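Local coordinates for protein membrane-bound lytic murein transglycosylase (Agrobacterium tumefaciens, PDB 2PNW) that probably cleaves the glycosidic bonds of the bacterial cell-wall murein as a lytic transglycosylase of the MltA family, at residues G218-L221 with L222-E226; I237-W240 with L241-H244. All coordinates share one frame; numbering follows the deposited sequence.

Contact 1 (G218-L221 with L222-E226); sequences GRLL and LDRGE
G218 O takes the backbone N-H of L222 at 2.9 Å, a nearly straight i to i+4 bond, and the CG of L222 rests against the same oxygen. One residue on, R219 receives D223 N at its carbonyl and sends its side chain forward along the helix to the same residue. CG lies anti to the backbone N (chi1 -179°), and bends at chi2 and chi3 swing the guanidinium over L222, whose CD1 sits on one face, 3.7 Å from R219 CZ. D223 OD1 and a water lie at the guanidinium edge. The salt bridge is long, with R219 NH1 3.8 Å from D223 OD1; the water shores it up, donating to OD1 at 2.6 Å and accepting a weak bond from NH1. L220 O bonds R224 N at 3.0 Å, while L220 CD1 runs alongside the CG of R224. Here helix 217-223 ends in a Schellman motif: G225, with phi 71°, bonds back to L222 O, and E226 N reaches L221 O at 2.8 Å. L221, buried, brings its CD2 to E226 CG at 4.0 Å, the two side chains crossing at about a right angle.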
ATOM      1  N   GLY A 218      -7.040 -15.319   0.172  1.00 19.78           N
ATOM      2  CA  GLY A 218      -7.844 -15.497   1.392  1.00 19.97           C
ATOM      3  C   GLY A 218      -9.295 -15.780   1.032  1.00 20.95           C
ATOM      4  O   GLY A 218      -9.926 -16.702   1.553  1.00 20.02           O
ATOM      5  N   ARG A 219      -9.828 -14.994   0.109  1.00 21.31           N
ATOM      6  CA  ARG A 219     -11.221 -15.173  -0.319  1.00 22.21           C
ATOM      7  C   ARG A 219     -11.424 -16.510  -1.021  1.00 21.93           C
ATOM      8  O   ARG A 219     -12.453 -17.168  -0.832  1.00 22.14           O
ATOM      9  CB  ARG A 219     -11.646 -13.999  -1.212  1.00 23.81           C
ATOM     10  CG  ARG A 219     -13.086 -14.041  -1.724  1.00 27.34           C
ATOM     11  CD  ARG A 219     -14.112 -14.320  -0.624  1.00 32.69           C
ATOM     12  NE  ARG A 219     -14.102 -13.330   0.442  1.00 38.55           N
ATOM     13  CZ  ARG A 219     -14.799 -13.441   1.571  1.00 41.66           C
ATOM     14  NH1 ARG A 219     -15.566 -14.512   1.788  1.00 42.65           N
ATOM     15  NH2 ARG A 219     -14.730 -12.482   2.487  1.00 42.17           N
ATOM     16  N   LEU A 220     -10.443 -16.927  -1.818  1.00 21.23           N
ATOM     17  CA  LEU A 220     -10.516 -18.223  -2.482  1.00 21.00           C
ATOM     18  C   LEU A 220     -10.611 -19.320  -1.442  1.00 20.50           C
ATOM     19  O   LEU A 220     -11.404 -20.251  -1.577  1.00 19.75           O
ATOM     20  CB  LEU A 220      -9.275 -18.472  -3.357  1.00 20.19           C
ATOM     21  CG  LEU A 220      -9.196 -19.851  -4.036  1.00 22.43           C
ATOM     22  CD1 LEU A 220     -10.396 -20.131  -4.871  1.00 27.15           C
ATOM     23  CD2 LEU A 220      -7.953 -19.999  -4.911  1.00 23.17           C
ATOM     24  N   LEU A 221      -9.779 -19.223  -0.413  1.00 20.06           N
ATOM     25  CA  LEU A 221      -9.772 -20.258   0.623  1.00 19.74           C
ATOM     26  C   LEU A 221     -11.069 -20.251   1.447  1.00 20.18           C
ATOM     27  O   LEU A 221     -11.576 -21.328   1.777  1.00 21.10           O
ATOM     28  CB  LEU A 221      -8.521 -20.145   1.502  1.00 19.29           C
ATOM     29  CG  LEU A 221      -7.213 -20.426   0.758  1.00 19.11           C
ATOM     30  CD1 LEU A 221      -6.007 -20.097   1.656  1.00 21.22           C
ATOM     31  CD2 LEU A 221      -7.128 -21.881   0.253  1.00 18.51           C
ATOM     32  N   LEU A 222     -11.601 -19.065   1.769  1.00 21.00           N
ATOM     33  CA  LEU A 222     -12.904 -18.979   2.433  1.00 22.38           C
ATOM     34  C   LEU A 222     -14.027 -19.569   1.579  1.00 23.83           C
ATOM     35  O   LEU A 222     -14.882 -20.331   2.098  1.00 24.13           O
ATOM     36  CB  LEU A 222     -13.250 -17.539   2.792  1.00 22.46           C
ATOM     37  CG  LEU A 222     -12.365 -16.915   3.853  1.00 21.88           C
ATOM     38  CD1 LEU A 222     -12.697 -15.432   3.938  1.00 24.88           C
ATOM     39  CD2 LEU A 222     -12.622 -17.604   5.192  1.00 21.78           C
ATOM     40  N   ASP A 223     -14.018 -19.232   0.282  1.00 23.96           N
ATOM     41  CA  ASP A 223     -15.073 -19.653  -0.641  1.00 25.09           C
ATOM     42  C   ASP A 223     -15.055 -21.172  -0.790  1.00 25.18           C
ATOM     43  O   ASP A 223     -16.105 -21.789  -0.949  1.00 25.48           O
ATOM     44  CB  ASP A 223     -14.932 -19.003  -2.024  1.00 25.86           C
ATOM     45  CG  ASP A 223     -15.408 -17.532  -2.064  1.00 28.31           C
ATOM     46  OD1 ASP A 223     -15.974 -17.007  -1.072  1.00 30.71           O
ATOM     47  OD2 ASP A 223     -15.197 -16.894  -3.125  1.00 31.13           O
ATOM     48  N   ARG A 224     -13.868 -21.769  -0.722  1.00 24.00           N
ATOM     49  CA  ARG A 224     -13.728 -23.211  -0.827  1.00 23.63           C
ATOM     50  C   ARG A 224     -13.913 -23.884   0.549  1.00 23.75           C
ATOM     51  O   ARG A 224     -13.755 -25.084   0.653  1.00 24.50           O
ATOM     52  CB  ARG A 224     -12.348 -23.587  -1.397  1.00 23.47           C
ATOM     53  CG  ARG A 224     -12.081 -23.247  -2.894  1.00 23.43           C
ATOM     54  CD  ARG A 224     -12.603 -24.358  -3.822  1.00 22.92           C
ATOM     55  NE  ARG A 224     -11.760 -25.550  -3.752  1.00 25.05           N
ATOM     56  CZ  ARG A 224     -12.059 -26.752  -4.248  1.00 26.68           C
ATOM     57  NH1 ARG A 224     -13.205 -26.958  -4.883  1.00 24.44           N
ATOM     58  NH2 ARG A 224     -11.184 -27.748  -4.128  1.00 27.17           N
ATOM     59  N   GLY A 225     -14.205 -23.121   1.600  1.00 23.59           N
ATOM     60  CA  GLY A 225     -14.419 -23.708   2.938  1.00 23.92           C
ATOM     61  C   GLY A 225     -13.151 -24.231   3.599  1.00 24.64           C
ATOM     62  O   GLY A 225     -13.209 -25.094   4.486  1.00 24.36           O
ATOM     63  N   GLU A 226     -11.990 -23.720   3.177  1.00 23.79           N
ATOM     64  CA  GLU A 226     -10.696 -24.164   3.745  1.00 24.18           C
ATOM     65  C   GLU A 226     -10.328 -23.465   5.052  1.00 24.99           C
ATOM     66  O   GLU A 226      -9.598 -24.022   5.891  1.00 25.34           O
ATOM     67  CB  GLU A 226      -9.550 -23.985   2.750  1.00 24.06           C
ATOM     68  CG  GLU A 226      -9.769 -24.608   1.383  1.00 24.24           C
ATOM     69  CD  GLU A 226      -9.726 -26.128   1.390  1.00 29.57           C
ATOM     70  OE1 GLU A 226      -9.401 -26.746   2.439  1.00 31.70           O
ATOM     71  OE2 GLU A 226     -10.000 -26.695   0.323  1.00 30.51           O
TER
HETATM   72  O   HOH W   1     -16.852 -16.890   1.406  1.00 40.35           O

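Contact 2 (I237-W240 with L241-H244); sequences IRQW and LADH
I237, R238 and Q239 each offer a carbonyl oxygen to the amide four residues ahead, L241, A242 and D243, as regular alpha-helical bonds of 2.8 to 3.0 Å. At W240 O the donor is a side chain: H244 ND1 gives its N-H to it at 2.8 Å, with the oxygen in the imidazole plane. That bond helps to fix the rotation of the imidazole, which lies as an offset stack over the five-membered ring of W240, centroids 3.9 Å apart and planes 16° from parallel. H244 ND1 is 3.3 Å from W240 CE2, and H244 CB makes a CH-pi contact with the six-membered ring. Indole and imidazole can meet because W240 holds CG anti to its own N (chi1 -173°), sending the indole toward the C-terminal end of the helix. L241 CD2 comes in at the indole edge, in its plane, 3.8 Å from W240 CE3, while L241 CD1 packs alongside I237 CG2. On the exposed side Q239 NE2 donates to D243 OD2 at 3.2 Å; the oxygen lies in the amide plane, but the donor stands above the plane of the carboxylate. R238 points elsewhere, forming a salt bridge with D182 and a cation-pi contact with F185. Within the MltA-specific insert domain, helix 234-243 packs among three others: I237 and L241 pack on I217 of helix 217-223 and on helix 180-189, while W240 and L241 reach V251 and V248 of helix 248-252.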
ATOM      1  N   ILE A 237      -3.680 -18.166   6.845  1.00 19.86           N
ATOM      2  CA  ILE A 237      -3.480 -18.403   5.417  1.00 18.97           C
ATOM      3  C   ILE A 237      -2.110 -19.051   5.180  1.00 19.22           C
ATOM      4  O   ILE A 237      -1.992 -20.060   4.481  1.00 18.93           O
ATOM      5  CB  ILE A 237      -3.627 -17.089   4.592  1.00 19.29           C
ATOM      6  CG1 ILE A 237      -5.086 -16.570   4.627  1.00 19.53           C
ATOM      7  CG2 ILE A 237      -3.200 -17.320   3.123  1.00 17.08           C
ATOM      8  CD1 ILE A 237      -5.235 -15.090   4.087  1.00 19.65           C
ATOM      9  N   ARG A 238      -1.070 -18.487   5.796  1.00 18.66           N
ATOM     10  CA  ARG A 238       0.271 -19.052   5.677  1.00 19.19           C
ATOM     11  C   ARG A 238       0.326 -20.485   6.262  1.00 19.01           C
ATOM     12  O   ARG A 238       0.966 -21.366   5.692  1.00 18.89           O
ATOM     13  CB  ARG A 238       1.264 -18.169   6.407  1.00 18.19           C
ATOM     14  CG  ARG A 238       1.659 -16.874   5.661  1.00 19.89           C
ATOM     15  CD  ARG A 238       2.625 -16.095   6.581  1.00 22.02           C
ATOM     16  NE  ARG A 238       3.084 -14.797   6.049  1.00 22.45           N
ATOM     17  CZ  ARG A 238       4.130 -14.631   5.243  1.00 24.21           C
ATOM     18  NH1 ARG A 238       4.818 -15.675   4.812  1.00 23.06           N
ATOM     19  NH2 ARG A 238       4.506 -13.406   4.880  1.00 22.43           N
ATOM     20  N   GLN A 239      -0.358 -20.710   7.378  1.00 20.20           N
ATOM     21  CA  GLN A 239      -0.404 -22.081   7.966  1.00 20.60           C
ATOM     22  C   GLN A 239      -1.043 -23.060   6.978  1.00 20.18           C
ATOM     23  O   GLN A 239      -0.538 -24.176   6.777  1.00 20.68           O
ATOM     24  CB  GLN A 239      -1.186 -22.089   9.293  1.00 20.88           C
ATOM     25  CG  GLN A 239      -1.101 -23.446  10.073  1.00 22.79           C
ATOM     26  CD  GLN A 239       0.326 -23.822  10.417  1.00 29.58           C
ATOM     27  OE1 GLN A 239       1.019 -23.086  11.120  1.00 31.01           O
ATOM     28  NE2 GLN A 239       0.777 -24.960   9.916  1.00 30.93           N
ATOM     29  N   TRP A 240      -2.175 -22.662   6.394  1.00 19.32           N
ATOM     30  CA  TRP A 240      -2.893 -23.543   5.439  1.00 18.37           C
ATOM     31  C   TRP A 240      -1.976 -23.893   4.294  1.00 17.32           C
ATOM     32  O   TRP A 240      -1.845 -25.056   3.913  1.00 17.19           O
ATOM     33  CB  TRP A 240      -4.179 -22.885   4.891  1.00 19.04           C
ATOM     34  CG  TRP A 240      -4.982 -23.864   4.055  1.00 19.12           C
ATOM     35  CD1 TRP A 240      -6.003 -24.674   4.503  1.00 19.79           C
ATOM     36  CD2 TRP A 240      -4.815 -24.164   2.660  1.00 18.25           C
ATOM     37  NE1 TRP A 240      -6.479 -25.449   3.468  1.00 18.78           N
ATOM     38  CE2 TRP A 240      -5.761 -25.172   2.335  1.00 18.56           C
ATOM     39  CE3 TRP A 240      -3.944 -23.699   1.656  1.00 18.18           C
ATOM     40  CZ2 TRP A 240      -5.880 -25.703   1.051  1.00 18.95           C
ATOM     41  CZ3 TRP A 240      -4.047 -24.238   0.375  1.00 18.53           C
ATOM     42  CH2 TRP A 240      -5.013 -25.239   0.083  1.00 19.05           C
ATOM     43  N   LEU A 241      -1.291 -22.883   3.755  1.00 16.21           N
ATOM     44  CA  LEU A 241      -0.351 -23.099   2.665  1.00 16.13           C
ATOM     45  C   LEU A 241       0.837 -23.985   3.084  1.00 16.70           C
ATOM     46  O   LEU A 241       1.282 -24.830   2.322  1.00 16.97           O
ATOM     47  CB  LEU A 241       0.146 -21.738   2.131  1.00 15.99           C
ATOM     48  CG  LEU A 241      -0.914 -20.938   1.341  1.00 16.51           C
ATOM     49  CD1 LEU A 241      -0.395 -19.456   1.211  1.00 17.30           C
ATOM     50  CD2 LEU A 241      -1.243 -21.567  -0.033  1.00 17.23           C
ATOM     51  N   ALA A 242       1.348 -23.778   4.291  1.00 17.82           N
ATOM     52  CA  ALA A 242       2.436 -24.642   4.819  1.00 19.17           C
ATOM     53  C   ALA A 242       1.975 -26.112   4.927  1.00 19.59           C
ATOM     54  O   ALA A 242       2.756 -27.026   4.689  1.00 21.52           O
ATOM     55  CB  ALA A 242       2.871 -24.156   6.180  1.00 18.95           C
ATOM     56  N   ASP A 243       0.711 -26.302   5.279  1.00 19.99           N
ATOM     57  CA  ASP A 243       0.105 -27.646   5.435  1.00 20.26           C
ATOM     58  C   ASP A 243      -0.362 -28.301   4.131  1.00 20.09           C
ATOM     59  O   ASP A 243      -0.791 -29.481   4.128  1.00 18.91           O
ATOM     60  CB  ASP A 243      -1.069 -27.566   6.416  1.00 20.43           C
ATOM     61  CG  ASP A 243      -0.617 -27.332   7.840  1.00 23.39           C
ATOM     62  OD1 ASP A 243       0.526 -27.677   8.166  1.00 27.26           O
ATOM     63  OD2 ASP A 243      -1.419 -26.821   8.627  1.00 25.64           O
ATOM     64  N   HIS A 244      -0.307 -27.557   3.017  1.00 19.10           N
ATOM     65  CA  HIS A 244      -0.759 -28.094   1.746  1.00 19.50           C
ATOM     66  C   HIS A 244       0.205 -27.791   0.606  1.00 20.02           C
ATOM     67  O   HIS A 244      -0.202 -27.160  -0.369  1.00 19.98           O
ATOM     68  CB  HIS A 244      -2.148 -27.532   1.402  1.00 19.60           C
ATOM     69  CG  HIS A 244      -3.230 -27.963   2.346  1.00 19.61           C
ATOM     70  ND1 HIS A 244      -3.515 -27.298   3.519  1.00 21.67           N
ATOM     71  CD2 HIS A 244      -4.102 -29.003   2.277  1.00 22.17           C
ATOM     72  CE1 HIS A 244      -4.520 -27.908   4.135  1.00 21.99           C
ATOM     73  NE2 HIS A 244      -4.898 -28.939   3.396  1.00 21.33           N
TER

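Both are surface contacts of the MltA-specific insert domain with one buried leucine apiece, L221 and L241; their centres are about 12 Å apart, and each lies at the C-terminal end of a helix, the two helices consecutive in the chain. Contact 1 closes helix 217-223 through backbone bonds around a glycine; in contact 2 a histidine side chain folds back on the last turn, with a bond to a backbone carbonyl and an aromatic stack. Each has a polar i to i+4 pair on its exposed side, charged and water-bridged in one, amide to carboxylate in the other. Their inner faces meet: L221 CD2 lies 3.9 Å from W240 CZ3, G218 packs against I237, and a weak hydrogen bond joins W240 NE1 to E226 OE1.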